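Local coordinates for protein oligopeptide ABC transporter OppAIV (Borrelia burgdorferi B31, PDB 4GL8) that probably binds oligopeptides as the solute-binding component of an ABC transporter and hands them on for uptake across the membrane, at residues V243-L255 with N265-D279. Sequence-based numbering, arbitrary orientation.
Sequences VTDNSITAYNMYL and NVPPDLLKDLKLRDD
Tyr251 reaches from helix 247-255 across Pro267 to Leu270 and Leu274. Tyr251 CB lies 3.6 Å from Pro267 CG, the two side chains crossing at about a right angle. With CG anti to the backbone N (chi1 -177°), the ring points along residues 267-274: Tyr251 CE2 meets Leu270 CD1 at 3.8 Å, while Tyr251 CE1, across the ring from CE2, meets Leu274 CD2 at 3.7 Å. Leu274 CD2 also reaches the tip, 3.6 Å from Tyr251 OH. Leu255 CG, one turn further along the same helix, packs over one ring face near its rim.

Three residues on from Tyr251, Tyr254 makes the direct hydrogen bond between the segments. Tyr254 OH donates to Asp279 OD1 at 2.6 Å, arriving from above the carboxylate plane (61° out of it). Arg277 binds the same carboxylate side-on, NE to OD2 and NH2 to OD1, so OD1 accepts two bonds, which should restrain the carboxylate's rotation. At the helix start, one water donates to both Ser247 O and Asn265 O, while Ser247 OG bonds Asp380 and Asn265 ND2 bonds Asn35. Both segments rest on strand 492-504, whose Leu503 touches Tyr251, Tyr254 and Asp279; Ile262 of strand 261-263 lies against Ala250 and Tyr254.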
loop_
_atom_site.group_PDB
_atom_site.type_symbol
_atom_site.label_atom_id
_atom_site.label_comp_id
_atom_site.label_asym_id
_atom_site.label_seq_id
_atom_site.Cartn_x
_atom_site.Cartn_y
_atom_site.Cartn_z
ATOM N N VAL A 243 -19.022 -2.734 -0.387
ATOM C CA VAL A 243 -18.129 -3.363 -1.324
ATOM C C VAL A 243 -18.866 -3.487 -2.651
ATOM O O VAL A 243 -20.083 -3.757 -2.676
ATOM C CB VAL A 243 -17.764 -4.762 -0.847
ATOM C CG1 VAL A 243 -16.953 -5.471 -1.916
ATOM C CG2 VAL A 243 -17.016 -4.671 0.469
ATOM N N THR A 244 -18.137 -3.251 -3.733
ATOM C CA THR A 244 -18.586 -3.549 -5.092
ATOM C C THR A 244 -17.501 -3.060 -6.038
ATOM O O THR A 244 -16.941 -1.981 -5.827
ATOM C CB THR A 244 -19.951 -2.920 -5.472
ATOM O OG1 THR A 244 -20.185 -3.080 -6.876
ATOM C CG2 THR A 244 -20.001 -1.455 -5.135
ATOM N N ASP A 245 -17.214 -3.896 -7.043
ATOM C CA ASP A 245 -16.260 -3.658 -8.132
ATOM C C ASP A 245 -16.870 -2.806 -9.243
ATOM O O ASP A 245 -16.154 -2.321 -10.131
ATOM C CB ASP A 245 -15.875 -5.010 -8.767
ATOM C CG ASP A 245 -15.147 -5.927 -7.803
ATOM O OD1 ASP A 245 -14.546 -5.401 -6.841
ATOM O OD2 ASP A 245 -15.161 -7.167 -8.005
ATOM N N ASN A 246 -18.193 -2.666 -9.206
ATOM C CA ASN A 246 -18.937 -1.946 -10.229
ATOM C C ASN A 246 -19.078 -0.440 -9.889
ATOM O O ASN A 246 -20.000 -0.031 -9.185
ATOM C CB ASN A 246 -20.313 -2.618 -10.407
ATOM C CG ASN A 246 -21.084 -2.093 -11.603
ATOM O OD1 ASN A 246 -21.148 -0.884 -11.864
ATOM N ND2 ASN A 246 -21.700 -3.005 -12.330
ATOM N N SER A 247 -18.169 0.378 -10.417
ATOM C CA SER A 247 -18.213 1.824 -10.206
ATOM C C SER A 247 -19.558 2.474 -10.592
ATOM O O SER A 247 -19.960 3.450 -9.965
ATOM C CB SER A 247 -17.066 2.525 -10.952
ATOM O OG SER A 247 -17.340 2.673 -12.328
ATOM N N ILE A 248 -20.254 1.944 -11.596
ATOM C CA ILE A 248 -21.551 2.489 -12.009
ATOM C C ILE A 248 -22.602 2.231 -10.955
ATOM O O ILE A 248 -23.463 3.056 -10.747
ATOM C CB ILE A 248 -22.065 1.901 -13.359
ATOM C CG1 ILE A 248 -21.161 2.344 -14.524
ATOM C CG2 ILE A 248 -23.518 2.336 -13.647
ATOM C CD1 ILE A 248 -21.188 3.845 -14.805
ATOM N N THR A 249 -22.556 1.075 -10.310
ATOM C CA THR A 249 -23.520 0.775 -9.264
ATOM C C THR A 249 -23.285 1.747 -8.123
ATOM O O THR A 249 -24.203 2.420 -7.657
ATOM C CB THR A 249 -23.325 -0.647 -8.744
ATOM O OG1 THR A 249 -23.508 -1.559 -9.831
ATOM C CG2 THR A 249 -24.313 -0.952 -7.612
ATOM N N ALA A 250 -22.029 1.819 -7.702
ATOM C CA ALA A 250 -21.608 2.780 -6.693
ATOM C C ALA A 250 -22.018 4.223 -7.045
ATOM O O ALA A 250 -22.502 4.966 -6.182
ATOM C CB ALA A 250 -20.094 2.687 -6.494
ATOM N N TYR A 251 -21.833 4.620 -8.301
ATOM C CA TYR A 251 -22.128 5.990 -8.679
ATOM C C TYR A 251 -23.638 6.264 -8.659
ATOM O O TYR A 251 -24.063 7.356 -8.244
ATOM C CB TYR A 251 -21.539 6.319 -10.036
ATOM C CG TYR A 251 -21.742 7.747 -10.456
ATOM C CD1 TYR A 251 -21.286 8.785 -9.664
ATOM C CD2 TYR A 251 -22.373 8.059 -11.658
ATOM C CE1 TYR A 251 -21.453 10.098 -10.042
ATOM C CE2 TYR A 251 -22.545 9.369 -12.056
ATOM C CZ TYR A 251 -22.076 10.386 -11.247
ATOM O OH TYR A 251 -22.238 11.693 -11.607
ATOM N N ASN A 252 -24.433 5.261 -9.041
ATOM C CA ASN A 252 -25.891 5.390 -9.046
ATOM C C ASN A 252 -26.431 5.445 -7.627
ATOM O O ASN A 252 -27.363 6.183 -7.336
ATOM C CB ASN A 252 -26.538 4.243 -9.827
ATOM C CG ASN A 252 -26.399 4.402 -11.341
ATOM O OD1 ASN A 252 -26.285 5.517 -11.872
ATOM N ND2 ASN A 252 -26.443 3.271 -12.053
ATOM N N MET A 253 -25.821 4.682 -6.733
ATOM C CA MET A 253 -26.168 4.764 -5.317
ATOM C C MET A 253 -25.851 6.133 -4.716
ATOM O O MET A 253 -26.587 6.608 -3.860
ATOM C CB MET A 253 -25.445 3.689 -4.516
ATOM C CG MET A 253 -26.076 2.323 -4.684
ATOM S SD MET A 253 -25.000 1.046 -4.028
ATOM C CE MET A 253 -25.205 1.230 -2.253
ATOM N N TYR A 254 -24.754 6.742 -5.160
ATOM C CA TYR A 254 -24.331 8.024 -4.661
ATOM C C TYR A 254 -25.268 9.151 -5.168
ATOM O O TYR A 254 -25.625 10.053 -4.413
ATOM C CB TYR A 254 -22.870 8.264 -5.060
ATOM C CG TYR A 254 -22.344 9.612 -4.630
ATOM C CD1 TYR A 254 -21.750 9.772 -3.390
ATOM C CD2 TYR A 254 -22.469 10.727 -5.446
ATOM C CE1 TYR A 254 -21.269 10.994 -2.976
ATOM C CE2 TYR A 254 -22.000 11.973 -5.031
ATOM C CZ TYR A 254 -21.414 12.105 -3.791
ATOM O OH TYR A 254 -20.944 13.321 -3.341
ATOM N N LEU A 255 -25.681 9.067 -6.436
ATOM C CA LEU A 255 -26.632 10.013 -7.032
ATOM C C LEU A 255 -28.027 9.893 -6.455
ATOM O O LEU A 255 -28.773 10.851 -6.513
ATOM C CB LEU A 255 -26.758 9.828 -8.544
ATOM C CG LEU A 255 -25.651 10.348 -9.449
ATOM C CD1 LEU A 255 -26.029 10.065 -10.905
ATOM C CD2 LEU A 255 -25.419 11.837 -9.244
ATOM N N ASN A 265 -12.976 4.619 -6.482
ATOM C CA ASN A 265 -13.744 3.780 -7.410
ATOM C C ASN A 265 -14.826 4.551 -8.189
ATOM O O ASN A 265 -15.996 4.163 -8.185
ATOM C CB ASN A 265 -14.390 2.610 -6.631
ATOM C CG ASN A 265 -15.056 1.574 -7.541
ATOM O OD1 ASN A 265 -14.539 1.260 -8.617
ATOM N ND2 ASN A 265 -16.214 1.039 -7.110
ATOM N N VAL A 266 -14.437 5.633 -8.850
ATOM C CA VAL A 266 -15.375 6.438 -9.652
ATOM C C VAL A 266 -15.486 5.930 -11.101
ATOM O O VAL A 266 -14.630 5.197 -11.568
ATOM C CB VAL A 266 -14.972 7.912 -9.667
ATOM C CG1 VAL A 266 -14.915 8.434 -8.245
ATOM C CG2 VAL A 266 -13.632 8.112 -10.380
ATOM N N PRO A 267 -16.561 6.293 -11.810
ATOM C CA PRO A 267 -16.654 5.793 -13.185
ATOM C C PRO A 267 -15.628 6.473 -14.085
ATOM O O PRO A 267 -15.732 7.692 -14.315
ATOM C CB PRO A 267 -18.077 6.154 -13.605
ATOM C CG PRO A 267 -18.803 6.276 -12.327
ATOM C CD PRO A 267 -17.823 6.881 -11.368
ATOM N N PRO A 268 -14.638 5.699 -14.579
ATOM C CA PRO A 268 -13.516 6.247 -15.337
ATOM C C PRO A 268 -13.972 6.950 -16.607
ATOM O O PRO A 268 -13.342 7.902 -17.028
ATOM C CB PRO A 268 -12.695 4.992 -15.684
ATOM C CG PRO A 268 -13.712 3.890 -15.748
ATOM C CD PRO A 268 -14.633 4.219 -14.602
ATOM N N ASP A 269 -15.071 6.480 -17.192
ATOM C CA ASP A 269 -15.691 7.110 -18.355
ATOM C C ASP A 269 -16.360 8.464 -18.088
ATOM O O ASP A 269 -16.552 9.234 -19.022
ATOM C CB ASP A 269 -16.772 6.177 -18.933
ATOM C CG ASP A 269 -16.205 5.101 -19.830
ATOM O OD1 ASP A 269 -14.988 4.842 -19.770
ATOM O OD2 ASP A 269 -16.996 4.520 -20.608
ATOM N N LEU A 270 -16.764 8.745 -16.846
ATOM C CA LEU A 270 -17.579 9.949 -16.581
ATOM C C LEU A 270 -16.746 11.059 -15.963
ATOM O O LEU A 270 -17.274 12.087 -15.550
ATOM C CB LEU A 270 -18.775 9.620 -15.687
ATOM C CG LEU A 270 -19.790 8.652 -16.288
ATOM C CD1 LEU A 270 -20.750 8.141 -15.230
ATOM C CD2 LEU A 270 -20.572 9.296 -17.423
ATOM N N LEU A 271 -15.437 10.860 -15.982
ATOM C CA LEU A 271 -14.482 11.723 -15.306
ATOM C C LEU A 271 -14.491 13.166 -15.802
ATOM O O LEU A 271 -14.311 14.083 -14.998
ATOM C CB LEU A 271 -13.078 11.111 -15.441
ATOM C CG LEU A 271 -11.973 11.437 -14.424
ATOM C CD1 LEU A 271 -12.464 12.019 -13.112
ATOM C CD2 LEU A 271 -11.172 10.188 -14.124
ATOM N N LYS A 272 -14.698 13.367 -17.112
ATOM C CA LYS A 272 -14.813 14.714 -17.696
ATOM C C LYS A 272 -15.901 15.507 -16.980
ATOM O O LYS A 272 -15.723 16.688 -16.692
ATOM C CB LYS A 272 -15.122 14.651 -19.196
ATOM N N ASP A 273 -17.012 14.838 -16.684
ATOM C CA ASP A 273 -18.145 15.456 -15.985
ATOM C C ASP A 273 -17.896 15.606 -14.478
ATOM O O ASP A 273 -18.198 16.641 -13.894
ATOM C CB ASP A 273 -19.427 14.633 -16.207
ATOM C CG ASP A 273 -19.870 14.582 -17.682
ATOM O OD1 ASP A 273 -19.118 15.064 -18.575
ATOM O OD2 ASP A 273 -20.988 14.062 -17.941
ATOM N N LEU A 274 -17.352 14.571 -13.845
ATOM C CA LEU A 274 -17.162 14.592 -12.390
ATOM C C LEU A 274 -16.304 15.784 -11.949
ATOM O O LEU A 274 -16.635 16.448 -10.983
ATOM C CB LEU A 274 -16.549 13.279 -11.886
ATOM C CG LEU A 274 -17.262 11.965 -12.230
ATOM C CD1 LEU A 274 -16.512 10.757 -11.668
ATOM C CD2 LEU A 274 -18.700 11.966 -11.744
ATOM N N LYS A 275 -15.221 16.070 -12.667
ATOM C CA LYS A 275 -14.342 17.207 -12.332
ATOM C C LYS A 275 -15.106 18.522 -12.137
ATOM O O LYS A 275 -14.687 19.360 -11.353
ATOM C CB LYS A 275 -13.303 17.441 -13.431
ATOM C CG LYS A 275 -12.249 16.361 -13.610
ATOM C CD LYS A 275 -11.425 16.663 -14.856
ATOM C CE LYS A 275 -10.238 15.731 -14.961
ATOM N NZ LYS A 275 -9.442 16.002 -16.185
ATOM N N LEU A 276 -16.203 18.708 -12.874
ATOM C CA LEU A 276 -17.010 19.926 -12.767
ATOM C C LEU A 276 -17.843 20.008 -11.486
ATOM O O LEU A 276 -18.351 21.081 -11.158
ATOM C CB LEU A 276 -17.963 20.075 -13.966
ATOM C CG LEU A 276 -17.429 20.061 -15.403
ATOM C CD1 LEU A 276 -18.391 20.837 -16.296
ATOM C CD2 LEU A 276 -16.004 20.607 -15.544
ATOM N N ARG A 277 -18.003 18.894 -10.775
ATOM C CA ARG A 277 -18.897 18.862 -9.621
ATOM C C ARG A 277 -18.214 19.409 -8.390
ATOM O O ARG A 277 -16.985 19.371 -8.257
ATOM C CB ARG A 277 -19.360 17.444 -9.314
ATOM C CG ARG A 277 -20.022 16.705 -10.476
ATOM C CD ARG A 277 -20.149 15.217 -10.153
ATOM N NE ARG A 277 -20.787 14.999 -8.852
ATOM C CZ ARG A 277 -22.094 15.025 -8.637
ATOM N NH1 ARG A 277 -22.934 15.251 -9.631
ATOM N NH2 ARG A 277 -22.563 14.830 -7.417
ATOM N N ASP A 278 -19.039 19.880 -7.469
ATOM C CA ASP A 278 -18.559 20.527 -6.268
ATOM C C ASP A 278 -18.195 19.510 -5.183
ATOM O O ASP A 278 -17.598 19.872 -4.161
ATOM C CB ASP A 278 -19.623 21.489 -5.763
ATOM C CG ASP A 278 -19.980 22.583 -6.801
ATOM O OD1 ASP A 278 -19.165 22.877 -7.724
ATOM O OD2 ASP A 278 -21.080 23.155 -6.675
ATOM N N ASP A 279 -18.548 18.244 -5.410
ATOM C CA ASP A 279 -18.291 17.195 -4.435
ATOM C C ASP A 279 -17.217 16.231 -4.922
ATOM O O ASP A 279 -17.070 15.156 -4.367
ATOM C CB ASP A 279 -19.595 16.470 -4.059
ATOM C CG ASP A 279 -20.265 15.789 -5.236
ATOM O OD1 ASP A 279 -21.388 15.264 -5.045
ATOM O OD2 ASP A 279 -19.691 15.764 -6.354
HETATM O O HOH W 1 -18.324 4.916 -8.391
#